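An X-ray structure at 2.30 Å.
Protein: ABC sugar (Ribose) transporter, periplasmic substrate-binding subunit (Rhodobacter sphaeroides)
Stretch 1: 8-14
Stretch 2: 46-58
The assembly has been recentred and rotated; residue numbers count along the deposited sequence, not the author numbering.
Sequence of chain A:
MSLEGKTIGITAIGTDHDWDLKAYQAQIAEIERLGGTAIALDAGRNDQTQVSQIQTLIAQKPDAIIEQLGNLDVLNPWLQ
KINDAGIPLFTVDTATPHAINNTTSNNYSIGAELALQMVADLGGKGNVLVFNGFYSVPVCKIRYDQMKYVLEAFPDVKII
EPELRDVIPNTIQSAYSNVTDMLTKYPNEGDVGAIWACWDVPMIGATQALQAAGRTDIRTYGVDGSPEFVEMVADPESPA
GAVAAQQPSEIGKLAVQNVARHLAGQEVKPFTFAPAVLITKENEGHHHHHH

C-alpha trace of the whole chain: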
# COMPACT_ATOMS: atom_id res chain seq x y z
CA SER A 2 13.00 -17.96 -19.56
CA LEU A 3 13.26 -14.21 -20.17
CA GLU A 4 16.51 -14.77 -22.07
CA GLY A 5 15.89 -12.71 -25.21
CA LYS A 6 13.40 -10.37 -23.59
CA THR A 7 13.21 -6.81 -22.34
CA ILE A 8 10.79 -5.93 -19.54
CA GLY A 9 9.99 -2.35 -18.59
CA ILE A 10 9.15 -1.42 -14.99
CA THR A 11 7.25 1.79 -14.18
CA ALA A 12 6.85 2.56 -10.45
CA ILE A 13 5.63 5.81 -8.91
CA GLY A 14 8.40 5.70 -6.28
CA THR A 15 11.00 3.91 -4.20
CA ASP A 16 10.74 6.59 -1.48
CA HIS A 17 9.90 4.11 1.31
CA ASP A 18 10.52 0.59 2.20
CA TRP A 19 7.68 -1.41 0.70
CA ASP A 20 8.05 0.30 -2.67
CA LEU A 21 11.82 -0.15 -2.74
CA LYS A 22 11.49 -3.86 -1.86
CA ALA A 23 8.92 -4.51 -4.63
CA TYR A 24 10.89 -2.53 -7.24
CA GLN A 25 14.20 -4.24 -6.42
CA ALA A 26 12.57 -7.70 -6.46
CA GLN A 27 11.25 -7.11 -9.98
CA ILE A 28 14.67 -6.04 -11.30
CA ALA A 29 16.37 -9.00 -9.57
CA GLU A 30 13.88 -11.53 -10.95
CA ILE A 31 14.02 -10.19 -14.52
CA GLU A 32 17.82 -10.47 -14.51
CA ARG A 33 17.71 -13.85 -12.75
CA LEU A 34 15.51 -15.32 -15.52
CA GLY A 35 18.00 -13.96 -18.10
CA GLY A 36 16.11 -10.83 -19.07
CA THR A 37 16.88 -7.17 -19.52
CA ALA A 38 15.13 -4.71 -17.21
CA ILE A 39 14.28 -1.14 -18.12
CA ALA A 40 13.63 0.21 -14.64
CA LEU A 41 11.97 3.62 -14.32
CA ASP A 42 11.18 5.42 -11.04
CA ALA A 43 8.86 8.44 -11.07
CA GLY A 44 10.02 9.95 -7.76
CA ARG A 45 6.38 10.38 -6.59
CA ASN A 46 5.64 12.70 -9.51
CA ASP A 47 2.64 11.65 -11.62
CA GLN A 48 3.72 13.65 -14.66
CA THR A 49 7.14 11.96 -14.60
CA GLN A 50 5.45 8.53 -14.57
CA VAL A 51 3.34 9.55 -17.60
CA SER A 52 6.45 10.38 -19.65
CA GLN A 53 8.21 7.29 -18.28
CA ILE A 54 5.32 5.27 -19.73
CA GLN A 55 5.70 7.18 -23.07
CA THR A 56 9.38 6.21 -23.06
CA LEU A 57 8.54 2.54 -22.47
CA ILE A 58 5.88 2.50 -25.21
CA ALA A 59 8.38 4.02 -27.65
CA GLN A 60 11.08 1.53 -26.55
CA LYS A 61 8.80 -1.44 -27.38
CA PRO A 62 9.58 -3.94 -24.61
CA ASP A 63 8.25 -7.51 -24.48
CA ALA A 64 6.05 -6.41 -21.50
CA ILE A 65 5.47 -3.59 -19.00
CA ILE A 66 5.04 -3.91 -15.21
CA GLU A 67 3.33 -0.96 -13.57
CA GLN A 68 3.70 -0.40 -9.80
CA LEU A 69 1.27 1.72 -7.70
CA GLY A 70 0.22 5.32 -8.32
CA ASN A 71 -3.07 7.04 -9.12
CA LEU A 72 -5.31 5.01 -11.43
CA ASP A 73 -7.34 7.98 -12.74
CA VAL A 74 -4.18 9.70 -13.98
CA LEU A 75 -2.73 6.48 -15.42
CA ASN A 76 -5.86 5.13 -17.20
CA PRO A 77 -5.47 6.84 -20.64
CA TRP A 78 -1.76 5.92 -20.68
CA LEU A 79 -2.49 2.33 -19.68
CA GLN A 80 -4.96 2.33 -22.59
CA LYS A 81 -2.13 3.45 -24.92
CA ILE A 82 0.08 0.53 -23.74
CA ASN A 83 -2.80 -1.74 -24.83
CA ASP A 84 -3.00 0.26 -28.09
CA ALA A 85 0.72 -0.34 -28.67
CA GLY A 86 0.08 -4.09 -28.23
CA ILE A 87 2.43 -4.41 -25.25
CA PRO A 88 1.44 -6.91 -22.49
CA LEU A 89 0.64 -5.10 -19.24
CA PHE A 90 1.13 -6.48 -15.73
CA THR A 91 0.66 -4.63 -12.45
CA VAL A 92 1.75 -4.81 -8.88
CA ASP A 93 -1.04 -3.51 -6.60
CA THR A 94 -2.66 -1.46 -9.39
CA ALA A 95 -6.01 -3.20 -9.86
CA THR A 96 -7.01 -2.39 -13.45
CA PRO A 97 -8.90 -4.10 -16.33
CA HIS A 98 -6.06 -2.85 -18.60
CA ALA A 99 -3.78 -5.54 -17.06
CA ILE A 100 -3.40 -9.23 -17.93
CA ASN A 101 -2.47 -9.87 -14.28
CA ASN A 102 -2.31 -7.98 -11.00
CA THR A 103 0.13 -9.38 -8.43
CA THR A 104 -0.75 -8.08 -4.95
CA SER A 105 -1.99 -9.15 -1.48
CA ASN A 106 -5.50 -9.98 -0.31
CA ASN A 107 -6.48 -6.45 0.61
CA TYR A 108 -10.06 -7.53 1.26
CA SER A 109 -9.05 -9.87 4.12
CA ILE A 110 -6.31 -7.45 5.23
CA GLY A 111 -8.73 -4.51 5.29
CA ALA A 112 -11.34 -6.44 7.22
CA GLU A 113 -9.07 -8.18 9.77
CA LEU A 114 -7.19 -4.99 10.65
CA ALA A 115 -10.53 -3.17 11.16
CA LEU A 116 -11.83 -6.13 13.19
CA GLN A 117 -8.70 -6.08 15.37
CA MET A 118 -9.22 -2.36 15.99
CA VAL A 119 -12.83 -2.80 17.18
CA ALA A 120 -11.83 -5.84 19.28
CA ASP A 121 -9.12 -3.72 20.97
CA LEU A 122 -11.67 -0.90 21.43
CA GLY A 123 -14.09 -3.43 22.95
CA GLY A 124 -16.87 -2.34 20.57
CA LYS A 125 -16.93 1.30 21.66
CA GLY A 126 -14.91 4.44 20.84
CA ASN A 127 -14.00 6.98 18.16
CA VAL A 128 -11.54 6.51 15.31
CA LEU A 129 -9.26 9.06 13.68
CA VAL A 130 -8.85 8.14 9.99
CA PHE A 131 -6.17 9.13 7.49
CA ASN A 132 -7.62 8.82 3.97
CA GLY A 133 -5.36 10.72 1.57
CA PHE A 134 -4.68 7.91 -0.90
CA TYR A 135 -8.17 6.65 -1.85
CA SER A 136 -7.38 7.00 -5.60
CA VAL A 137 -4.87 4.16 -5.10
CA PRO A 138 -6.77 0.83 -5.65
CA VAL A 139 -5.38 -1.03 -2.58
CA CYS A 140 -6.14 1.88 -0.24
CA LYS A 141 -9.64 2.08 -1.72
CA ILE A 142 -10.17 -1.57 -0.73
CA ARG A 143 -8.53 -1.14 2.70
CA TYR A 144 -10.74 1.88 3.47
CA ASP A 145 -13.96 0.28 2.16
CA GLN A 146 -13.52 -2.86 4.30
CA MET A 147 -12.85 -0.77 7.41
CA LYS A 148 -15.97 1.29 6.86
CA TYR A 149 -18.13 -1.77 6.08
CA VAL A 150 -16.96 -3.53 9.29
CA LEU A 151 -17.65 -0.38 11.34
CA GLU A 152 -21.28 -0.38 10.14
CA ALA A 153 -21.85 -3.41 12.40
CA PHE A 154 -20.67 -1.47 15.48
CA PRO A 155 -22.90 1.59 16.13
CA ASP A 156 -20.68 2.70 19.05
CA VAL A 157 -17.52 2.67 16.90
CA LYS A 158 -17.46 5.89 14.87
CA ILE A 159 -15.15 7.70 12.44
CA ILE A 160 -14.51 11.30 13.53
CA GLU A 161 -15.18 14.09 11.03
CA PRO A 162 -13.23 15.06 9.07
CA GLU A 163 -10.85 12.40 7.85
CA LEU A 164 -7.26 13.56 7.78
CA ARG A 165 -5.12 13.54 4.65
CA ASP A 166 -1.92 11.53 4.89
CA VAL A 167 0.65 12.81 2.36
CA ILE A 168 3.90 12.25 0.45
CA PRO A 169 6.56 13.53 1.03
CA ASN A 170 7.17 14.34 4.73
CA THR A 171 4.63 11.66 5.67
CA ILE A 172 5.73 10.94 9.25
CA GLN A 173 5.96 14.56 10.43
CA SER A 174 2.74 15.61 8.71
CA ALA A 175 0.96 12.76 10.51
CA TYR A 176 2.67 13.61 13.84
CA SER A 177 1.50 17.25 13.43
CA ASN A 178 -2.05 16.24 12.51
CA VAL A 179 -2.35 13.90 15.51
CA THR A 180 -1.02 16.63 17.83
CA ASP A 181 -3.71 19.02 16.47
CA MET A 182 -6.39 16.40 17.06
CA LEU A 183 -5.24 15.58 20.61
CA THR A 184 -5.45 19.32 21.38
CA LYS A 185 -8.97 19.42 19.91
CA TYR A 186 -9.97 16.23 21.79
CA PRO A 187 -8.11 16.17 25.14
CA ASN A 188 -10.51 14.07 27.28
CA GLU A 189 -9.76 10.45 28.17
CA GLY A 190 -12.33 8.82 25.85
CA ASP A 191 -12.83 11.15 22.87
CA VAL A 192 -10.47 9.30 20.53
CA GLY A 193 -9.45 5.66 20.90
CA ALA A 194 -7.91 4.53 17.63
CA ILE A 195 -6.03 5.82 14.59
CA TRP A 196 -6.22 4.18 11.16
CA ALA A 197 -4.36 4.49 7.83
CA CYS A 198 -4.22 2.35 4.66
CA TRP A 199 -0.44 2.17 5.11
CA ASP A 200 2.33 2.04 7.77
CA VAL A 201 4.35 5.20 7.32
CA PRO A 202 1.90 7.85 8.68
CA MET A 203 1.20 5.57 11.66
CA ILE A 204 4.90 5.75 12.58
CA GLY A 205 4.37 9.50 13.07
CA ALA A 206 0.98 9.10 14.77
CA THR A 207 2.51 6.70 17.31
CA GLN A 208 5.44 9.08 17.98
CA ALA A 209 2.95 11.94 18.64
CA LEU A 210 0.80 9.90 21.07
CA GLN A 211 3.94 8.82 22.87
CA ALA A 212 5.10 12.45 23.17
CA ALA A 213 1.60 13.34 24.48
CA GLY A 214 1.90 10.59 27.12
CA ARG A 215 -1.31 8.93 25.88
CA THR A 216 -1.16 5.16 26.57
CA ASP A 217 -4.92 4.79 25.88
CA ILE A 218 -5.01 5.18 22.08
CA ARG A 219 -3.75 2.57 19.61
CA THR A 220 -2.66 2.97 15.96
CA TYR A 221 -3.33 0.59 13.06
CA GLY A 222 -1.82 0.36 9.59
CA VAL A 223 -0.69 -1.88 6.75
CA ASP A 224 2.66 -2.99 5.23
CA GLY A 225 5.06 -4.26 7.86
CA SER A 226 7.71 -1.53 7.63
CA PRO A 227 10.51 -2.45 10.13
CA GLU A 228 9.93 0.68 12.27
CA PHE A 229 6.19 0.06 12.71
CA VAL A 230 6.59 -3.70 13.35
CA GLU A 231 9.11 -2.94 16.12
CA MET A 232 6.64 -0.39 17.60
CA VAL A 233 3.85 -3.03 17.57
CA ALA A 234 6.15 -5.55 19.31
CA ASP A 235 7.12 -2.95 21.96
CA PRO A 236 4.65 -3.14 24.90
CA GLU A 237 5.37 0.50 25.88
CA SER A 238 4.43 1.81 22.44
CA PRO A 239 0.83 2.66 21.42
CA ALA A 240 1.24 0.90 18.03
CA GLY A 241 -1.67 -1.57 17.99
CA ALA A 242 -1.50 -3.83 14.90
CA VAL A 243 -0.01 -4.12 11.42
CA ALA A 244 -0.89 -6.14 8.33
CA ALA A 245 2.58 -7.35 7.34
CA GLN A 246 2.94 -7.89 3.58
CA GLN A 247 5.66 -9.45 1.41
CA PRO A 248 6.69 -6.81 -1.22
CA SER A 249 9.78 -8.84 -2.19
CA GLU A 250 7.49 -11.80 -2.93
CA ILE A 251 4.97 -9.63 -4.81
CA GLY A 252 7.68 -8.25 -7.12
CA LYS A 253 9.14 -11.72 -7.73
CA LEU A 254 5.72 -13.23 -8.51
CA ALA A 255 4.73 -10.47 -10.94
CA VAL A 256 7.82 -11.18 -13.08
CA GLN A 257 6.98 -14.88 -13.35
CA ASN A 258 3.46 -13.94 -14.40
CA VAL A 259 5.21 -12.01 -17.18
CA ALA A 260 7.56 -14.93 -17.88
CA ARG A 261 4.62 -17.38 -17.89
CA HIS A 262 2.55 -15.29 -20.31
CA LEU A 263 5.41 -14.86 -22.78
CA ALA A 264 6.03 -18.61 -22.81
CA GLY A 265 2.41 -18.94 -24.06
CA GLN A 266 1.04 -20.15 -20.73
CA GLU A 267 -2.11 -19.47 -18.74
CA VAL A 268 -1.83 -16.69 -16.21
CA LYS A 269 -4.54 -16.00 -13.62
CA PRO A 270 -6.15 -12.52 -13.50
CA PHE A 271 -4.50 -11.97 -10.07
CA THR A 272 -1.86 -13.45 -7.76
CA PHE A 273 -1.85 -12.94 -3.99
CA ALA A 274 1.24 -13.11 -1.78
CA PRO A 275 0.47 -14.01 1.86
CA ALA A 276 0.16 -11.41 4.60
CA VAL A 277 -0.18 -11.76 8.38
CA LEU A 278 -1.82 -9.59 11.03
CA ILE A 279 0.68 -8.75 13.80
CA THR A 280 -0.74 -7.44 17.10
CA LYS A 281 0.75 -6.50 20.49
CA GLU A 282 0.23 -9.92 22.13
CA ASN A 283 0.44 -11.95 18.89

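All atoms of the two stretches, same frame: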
# COMPACT_ATOMS: atom_id res chain seq x y z
N ILE A 8 11.97 -6.26 -20.33
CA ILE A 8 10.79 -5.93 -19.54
C ILE A 8 10.96 -4.55 -18.93
O ILE A 8 11.93 -4.30 -18.21
CB ILE A 8 10.53 -6.96 -18.40
CG1 ILE A 8 10.63 -8.42 -18.90
CG2 ILE A 8 9.19 -6.68 -17.68
CD1 ILE A 8 9.69 -8.82 -20.02
N GLY A 9 10.03 -3.65 -19.23
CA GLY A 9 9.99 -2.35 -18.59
C GLY A 9 9.27 -2.38 -17.25
O GLY A 9 8.27 -3.08 -17.09
N ILE A 10 9.79 -1.63 -16.29
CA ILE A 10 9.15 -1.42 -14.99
C ILE A 10 8.86 0.07 -14.82
O ILE A 10 9.76 0.89 -14.97
CB ILE A 10 10.07 -1.86 -13.81
CG1 ILE A 10 10.42 -3.35 -13.91
CG2 ILE A 10 9.43 -1.53 -12.45
CD1 ILE A 10 11.70 -3.66 -13.18
N THR A 11 7.61 0.41 -14.52
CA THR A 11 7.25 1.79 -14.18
C THR A 11 6.58 1.89 -12.79
O THR A 11 5.44 1.50 -12.62
CB THR A 11 6.43 2.52 -15.32
OG1 THR A 11 5.89 3.75 -14.83
CG2 THR A 11 5.29 1.67 -15.86
N ALA A 12 7.33 2.39 -11.82
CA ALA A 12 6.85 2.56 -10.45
C ALA A 12 6.71 4.04 -10.14
O ALA A 12 7.46 4.86 -10.66
CB ALA A 12 7.82 1.94 -9.49
N ILE A 13 5.77 4.39 -9.26
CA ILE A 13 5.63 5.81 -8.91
C ILE A 13 6.70 6.27 -7.90
O ILE A 13 6.98 7.45 -7.79
CB ILE A 13 4.19 6.20 -8.47
CG1 ILE A 13 4.02 7.73 -8.54
CG2 ILE A 13 3.84 5.60 -7.11
CD1 ILE A 13 2.59 8.24 -8.50
N GLY A 14 7.32 5.34 -7.19
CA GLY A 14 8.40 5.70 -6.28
C GLY A 14 9.15 4.53 -5.70
O GLY A 14 8.76 3.37 -5.87
N ASN A 46 6.22 11.74 -8.60
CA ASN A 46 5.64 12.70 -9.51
C ASN A 46 4.84 11.95 -10.55
O ASN A 46 5.38 11.07 -11.24
CB ASN A 46 6.75 13.52 -10.18
CG ASN A 46 6.19 14.60 -11.07
OD1 ASN A 46 6.18 14.47 -12.29
ND2 ASN A 46 5.71 15.68 -10.46
N ASP A 47 3.55 12.29 -10.66
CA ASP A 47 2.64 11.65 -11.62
C ASP A 47 3.00 11.94 -13.07
O ASP A 47 2.92 11.05 -13.93
CB ASP A 47 1.19 12.07 -11.35
CG ASP A 47 0.60 11.41 -10.11
OD1 ASP A 47 0.40 12.11 -9.10
OD2 ASP A 47 0.35 10.19 -10.15
N GLN A 48 3.40 13.18 -13.32
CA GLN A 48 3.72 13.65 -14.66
C GLN A 48 4.99 13.00 -15.19
O GLN A 48 5.12 12.77 -16.40
CB GLN A 48 3.83 15.17 -14.67
CG GLN A 48 2.87 15.86 -15.64
CD GLN A 48 1.41 15.66 -15.23
OE1 GLN A 48 0.65 14.98 -15.92
NE2 GLN A 48 1.02 16.26 -14.11
N THR A 49 5.93 12.72 -14.28
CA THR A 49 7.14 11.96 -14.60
C THR A 49 6.78 10.55 -15.05
O THR A 49 7.24 10.10 -16.11
CB THR A 49 8.13 11.90 -13.41
OG1 THR A 49 8.50 13.22 -13.03
CG2 THR A 49 9.40 11.11 -13.78
N GLN A 50 5.91 9.89 -14.27
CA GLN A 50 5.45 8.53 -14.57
C GLN A 50 4.83 8.43 -15.97
O GLN A 50 5.15 7.50 -16.72
CB GLN A 50 4.47 8.01 -13.51
CG GLN A 50 3.91 6.62 -13.85
CD GLN A 50 3.64 5.76 -12.63
OE1 GLN A 50 2.97 6.20 -11.69
NE2 GLN A 50 4.14 4.53 -12.66
N VAL A 51 3.95 9.39 -16.27
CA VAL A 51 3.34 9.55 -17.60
C VAL A 51 4.38 9.52 -18.73
O VAL A 51 4.26 8.71 -19.66
CB VAL A 51 2.52 10.87 -17.66
CG1 VAL A 51 2.06 11.16 -19.08
CG2 VAL A 51 1.32 10.79 -16.73
N SER A 52 5.41 10.36 -18.63
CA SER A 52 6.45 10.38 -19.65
C SER A 52 7.33 9.13 -19.61
O SER A 52 7.84 8.68 -20.64
CB SER A 52 7.30 11.65 -19.54
OG SER A 52 8.07 11.64 -18.35
N GLN A 53 7.50 8.56 -18.42
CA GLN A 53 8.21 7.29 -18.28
C GLN A 53 7.48 6.14 -18.96
O GLN A 53 8.11 5.24 -19.51
CB GLN A 53 8.49 6.99 -16.82
CG GLN A 53 9.77 7.62 -16.34
CD GLN A 53 9.90 7.64 -14.85
OE1 GLN A 53 8.94 7.36 -14.13
NE2 GLN A 53 11.09 7.97 -14.36
N ILE A 54 6.15 6.18 -18.94
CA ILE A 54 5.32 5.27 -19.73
C ILE A 54 5.53 5.49 -21.24
O ILE A 54 5.76 4.53 -21.99
CB ILE A 54 3.82 5.36 -19.31
CG1 ILE A 54 3.62 4.75 -17.91
CG2 ILE A 54 2.92 4.67 -20.32
CD1 ILE A 54 2.29 5.10 -17.26
N GLN A 55 5.48 6.77 -21.67
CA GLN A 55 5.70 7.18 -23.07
C GLN A 55 7.01 6.64 -23.61
O GLN A 55 7.05 6.10 -24.72
CB GLN A 55 5.72 8.70 -23.19
CG GLN A 55 4.39 9.39 -22.92
CD GLN A 55 4.50 10.90 -22.91
OE1 GLN A 55 5.57 11.47 -22.68
NE2 GLN A 55 3.38 11.57 -23.15
N THR A 56 8.06 6.80 -22.81
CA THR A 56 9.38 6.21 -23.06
C THR A 56 9.32 4.71 -23.32
O THR A 56 9.84 4.22 -24.33
CB THR A 56 10.27 6.44 -21.83
OG1 THR A 56 10.36 7.84 -21.57
CG2 THR A 56 11.66 5.86 -22.05
N LEU A 57 8.66 4.00 -22.40
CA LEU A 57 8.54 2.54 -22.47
C LEU A 57 7.78 2.09 -23.70
O LEU A 57 8.22 1.16 -24.37
CB LEU A 57 7.88 1.98 -21.20
CG LEU A 57 8.71 1.95 -19.91
CD1 LEU A 57 7.86 1.51 -18.72
CD2 LEU A 57 9.95 1.06 -20.05
N ILE A 58 6.67 2.77 -24.00
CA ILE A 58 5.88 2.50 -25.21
C ILE A 58 6.75 2.62 -26.46
O ILE A 58 6.77 1.71 -27.31
CB ILE A 58 4.65 3.44 -25.34
CG1 ILE A 58 3.63 3.14 -24.23
CG2 ILE A 58 3.98 3.32 -26.73
CD1 ILE A 58 2.53 4.17 -24.11
O HOH W 1 7.89 5.06 -13.53

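The strand 8-12 and the helix 47-58 run nearly antiparallel, at 170°, their axes 8.9 Å apart at closest approach, and residues one helical turn apart, Q50, I54 and L57, meet alternate positions I13, T11 and G9.

Apolar packing closes the G9 end. L57 CD2 lies 3.7 Å from G9 CA; an ideal CB on G9 would sit 2.5 Å from that methyl, so the glycine leaves room for the leucine as it stands. The other methyl, L57 CD1, comes 3.8 Å from T11 CB. I54 points sideways, yet its CG1 still reaches to 4.0 Å from T11 OG1.

A single direct hydrogen bond crosses the contact. Q50 NE2 donates to T11 OG1 over 2.9 Å, almost straight at 172°, so the buried Q50 amide and the buried T11 hydroxyl satisfy one another. T11 OG1 also bonds water 1 at 2.7 Å, and this water lies 2.6 Å from Q53 OE1 and 2.9 Å from A12 O, a polar bridge from strand to helix.

Beyond the strand, I13 spans polar side chains with its carbons: CB is 3.4 Å from Q50 OE1, and CD1 is 3.4 Å from D47 OD2, though D47 is poorly ordered. Nearby, N46 caps the helix, its OD1 accepting from T49 N at 2.7 Å.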